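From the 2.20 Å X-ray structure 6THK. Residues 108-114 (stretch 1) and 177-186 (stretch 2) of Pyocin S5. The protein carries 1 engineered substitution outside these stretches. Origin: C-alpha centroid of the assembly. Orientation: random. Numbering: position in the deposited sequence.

Stretch 1 108-114: KMESDLE
Stretch 2, residues 177-186: LSEAVKVLRQ

The contact between these two helical segments of Pyocin S5 is organised around a single methionine: the side chain of Met109 enters a hole on the facing helix formed by Leu177, Ala180, Val181 and Leu184, and with 106 Å² covered it contributes more buried surface than any other residue of the pair. Both segments, 108-114 and 177-186, are helical throughout, with phi near -65° and psi near -40°, and each belongs to a helix that extends beyond it in both directions. They run nearly antiparallel, their N-to-C directions 153° apart (signed crossing angle -153°), and their axes approach to 9.7 Å. The register is set by two CA-CA pairs, Met109 to Val181 at 6.7 Å and Leu113 to Leu177 at 5.9 Å, so one helical turn on each side carries the packing from one pair to the next. Together the segments bury 467 Å².

Met109 points its CA-to-CB bond toward the partner and adopts chi angles of -90° (m), 161° (t) and 66° (p). The bend at chi3 brings Met109 CE over the backbone of the opposing helix, 3.4 Å from Ala180 O and 3.6 Å from Ala180 CB. Met109 CE also lies 3.9 Å from Val181 CG2, while Met109 SD rests 3.8 Å from Leu184 CD2 and Met109 CG 3.9 Å from Leu177 CD2. A long, unbranched, flexible side chain suits this position because it can thread between the residues of the hole, and the short side chain of Ala180 leaves the helix backbone accessible to the Met109 methyl. Val181 (chi1 165°, t) and Leu184 (t, p; -175°, 56°) supply apolar walls.

One turn on, Leu113 (t, p; -176°, 56°) packs its CD1 3.8 Å from Leu177 CB and its CD2 4.1 Å from Val181 CG2, thereby sharing Val181 with Met109. Leu113 CD1 also lies 3.4 Å from Ser178 OG, a hydroxyl satisfied by a hydrogen bond elsewhere in the structure. Leu177 has an off-well chi1 of -100° with chi2 at 161° (t); its CD2 comes within 3.6 Å of Met109 O and its CD1 within 3.9 Å of Asp112 CB. Asp112 offers this aliphatic carbon to the contact while its OD1 is engaged in a salt bridge within its own helix, 3.1 Å from Lys108 NZ.

No hydrogen bond crosses the interface; its polar link is a salt bridge, Glu110 OE1 to Arg185 NH1 at 2.8 Å. Glu110 starts away from the partner, but its extended side chain (-82°, 173°, 166°) brings the carboxylate back, with CG passing 4.3 Å from Val181 CG1. Arg185 starts sideways and reaches it through chi angles of -159°, 132° (off), 55° and 172°, the carboxylate oxygen approaching the guanidinium obliquely. Length and opposite charge let this pair bridge the helices beside the apolar packing. Lys108, Ser111, Glu114 (modelled only to CB), Glu179, Lys182, Val183 and Gln186 make no contact across the pair.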

# COMPACT_ATOMS: atom_id res chain seq x y z
N LYS A 108 -48.50 28.57 1.02
CA LYS A 108 -49.44 29.69 1.15
C LYS A 108 -50.82 29.29 0.60
O LYS A 108 -51.84 29.63 1.21
CB LYS A 108 -48.88 30.96 0.45
CG LYS A 108 -49.83 32.17 0.36
CD LYS A 108 -50.31 32.69 1.72
CE LYS A 108 -51.42 33.71 1.57
NZ LYS A 108 -52.05 34.01 2.88
N MET A 109 -50.85 28.56 -0.53
CA MET A 109 -52.06 28.07 -1.19
C MET A 109 -52.78 27.04 -0.34
O MET A 109 -54.01 27.07 -0.29
CB MET A 109 -51.71 27.44 -2.53
CG MET A 109 -51.74 28.43 -3.66
SD MET A 109 -50.84 27.85 -5.10
CE MET A 109 -51.81 26.49 -5.58
N GLU A 110 -52.03 26.13 0.32
CA GLU A 110 -52.55 25.10 1.21
C GLU A 110 -53.19 25.71 2.47
O GLU A 110 -54.15 25.14 2.99
CB GLU A 110 -51.43 24.13 1.65
CG GLU A 110 -51.06 23.03 0.68
CD GLU A 110 -49.85 22.20 1.06
OE1 GLU A 110 -49.66 21.13 0.45
OE2 GLU A 110 -49.07 22.63 1.95
N SER A 111 -52.62 26.82 3.00
CA SER A 111 -53.13 27.47 4.20
C SER A 111 -54.42 28.23 3.93
O SER A 111 -55.33 28.18 4.76
CB SER A 111 -52.08 28.35 4.87
OG SER A 111 -51.36 29.10 3.91
N ASP A 112 -54.52 28.86 2.73
CA ASP A 112 -55.72 29.54 2.24
C ASP A 112 -56.78 28.49 1.98
O ASP A 112 -57.94 28.72 2.36
CB ASP A 112 -55.44 30.32 0.93
CG ASP A 112 -54.48 31.49 1.08
OD1 ASP A 112 -54.16 31.85 2.23
OD2 ASP A 112 -54.05 32.03 0.04
N LEU A 113 -56.39 27.33 1.37
CA LEU A 113 -57.29 26.20 1.11
C LEU A 113 -57.92 25.74 2.42
O LEU A 113 -59.15 25.65 2.47
CB LEU A 113 -56.56 25.04 0.42
CG LEU A 113 -57.42 23.82 0.01
CD1 LEU A 113 -58.58 24.23 -0.87
CD2 LEU A 113 -56.60 22.77 -0.70
N GLU A 114 -57.11 25.54 3.49
CA GLU A 114 -57.59 25.13 4.81
C GLU A 114 -58.58 26.13 5.42
O GLU A 114 -59.57 25.71 6.02
CB GLU A 114 -56.43 24.86 5.78
N LEU A 177 -59.06 26.46 -5.49
CA LEU A 177 -57.79 26.28 -4.80
C LEU A 177 -57.37 24.82 -4.70
O LEU A 177 -56.17 24.55 -4.81
CB LEU A 177 -57.80 26.92 -3.42
CG LEU A 177 -57.12 28.28 -3.32
CD1 LEU A 177 -57.57 29.00 -2.08
CD2 LEU A 177 -55.61 28.15 -3.29
N SER A 178 -58.34 23.88 -4.55
CA SER A 178 -58.04 22.45 -4.49
C SER A 178 -57.41 21.97 -5.77
O SER A 178 -56.46 21.18 -5.71
CB SER A 178 -59.29 21.63 -4.18
OG SER A 178 -59.48 21.54 -2.78
N GLU A 179 -57.89 22.46 -6.93
CA GLU A 179 -57.36 22.11 -8.24
C GLU A 179 -55.97 22.74 -8.44
O GLU A 179 -55.06 22.07 -8.92
CB GLU A 179 -58.33 22.55 -9.35
CG GLU A 179 -58.28 21.67 -10.59
CD GLU A 179 -58.83 20.26 -10.45
OE1 GLU A 179 -59.77 20.06 -9.64
OE2 GLU A 179 -58.33 19.36 -11.16
N ALA A 180 -55.81 24.02 -8.04
CA ALA A 180 -54.56 24.76 -8.17
C ALA A 180 -53.42 24.08 -7.41
O ALA A 180 -52.29 24.04 -7.91
CB ALA A 180 -54.74 26.19 -7.69
N VAL A 181 -53.72 23.55 -6.21
CA VAL A 181 -52.81 22.84 -5.30
C VAL A 181 -52.40 21.49 -5.93
O VAL A 181 -51.20 21.17 -5.91
CB VAL A 181 -53.44 22.68 -3.88
CG1 VAL A 181 -52.71 21.64 -3.04
CG2 VAL A 181 -53.49 24.01 -3.13
N LYS A 182 -53.37 20.70 -6.48
CA LYS A 182 -53.12 19.40 -7.12
C LYS A 182 -52.13 19.54 -8.27
O LYS A 182 -51.21 18.74 -8.38
CB LYS A 182 -54.43 18.77 -7.62
CG LYS A 182 -55.25 18.10 -6.53
CD LYS A 182 -56.69 17.83 -6.97
CE LYS A 182 -57.46 17.02 -5.95
NZ LYS A 182 -57.73 17.80 -4.71
N VAL A 183 -52.32 20.58 -9.11
CA VAL A 183 -51.45 20.88 -10.25
C VAL A 183 -50.06 21.32 -9.77
O VAL A 183 -49.08 20.74 -10.24
CB VAL A 183 -52.11 21.89 -11.23
CG1 VAL A 183 -51.13 22.31 -12.33
CG2 VAL A 183 -53.38 21.30 -11.84
N LEU A 184 -49.96 22.30 -8.82
CA LEU A 184 -48.67 22.78 -8.29
C LEU A 184 -47.88 21.67 -7.60
O LEU A 184 -46.70 21.54 -7.90
CB LEU A 184 -48.80 24.02 -7.39
CG LEU A 184 -47.48 24.68 -6.88
CD1 LEU A 184 -46.53 25.07 -8.03
CD2 LEU A 184 -47.75 25.88 -6.03
N ARG A 185 -48.53 20.84 -6.76
CA ARG A 185 -47.93 19.70 -6.05
C ARG A 185 -47.36 18.67 -7.05
O ARG A 185 -46.30 18.09 -6.80
CB ARG A 185 -48.96 19.04 -5.13
CG ARG A 185 -48.39 18.20 -3.99
CD ARG A 185 -49.03 18.55 -2.65
NE ARG A 185 -50.49 18.44 -2.68
CZ ARG A 185 -51.29 18.54 -1.62
NH1 ARG A 185 -50.77 18.73 -0.41
NH2 ARG A 185 -52.60 18.42 -1.76
N GLN A 186 -48.04 18.47 -8.21
CA GLN A 186 -47.62 17.56 -9.28
C GLN A 186 -46.40 18.12 -10.04
O GLN A 186 -45.52 17.35 -10.43
CB GLN A 186 -48.78 17.31 -10.25
CG GLN A 186 -49.00 15.85 -10.60
CD GLN A 186 -49.98 15.67 -11.73
OE1 GLN A 186 -51.13 16.16 -11.69
NE2 GLN A 186 -49.57 14.94 -12.77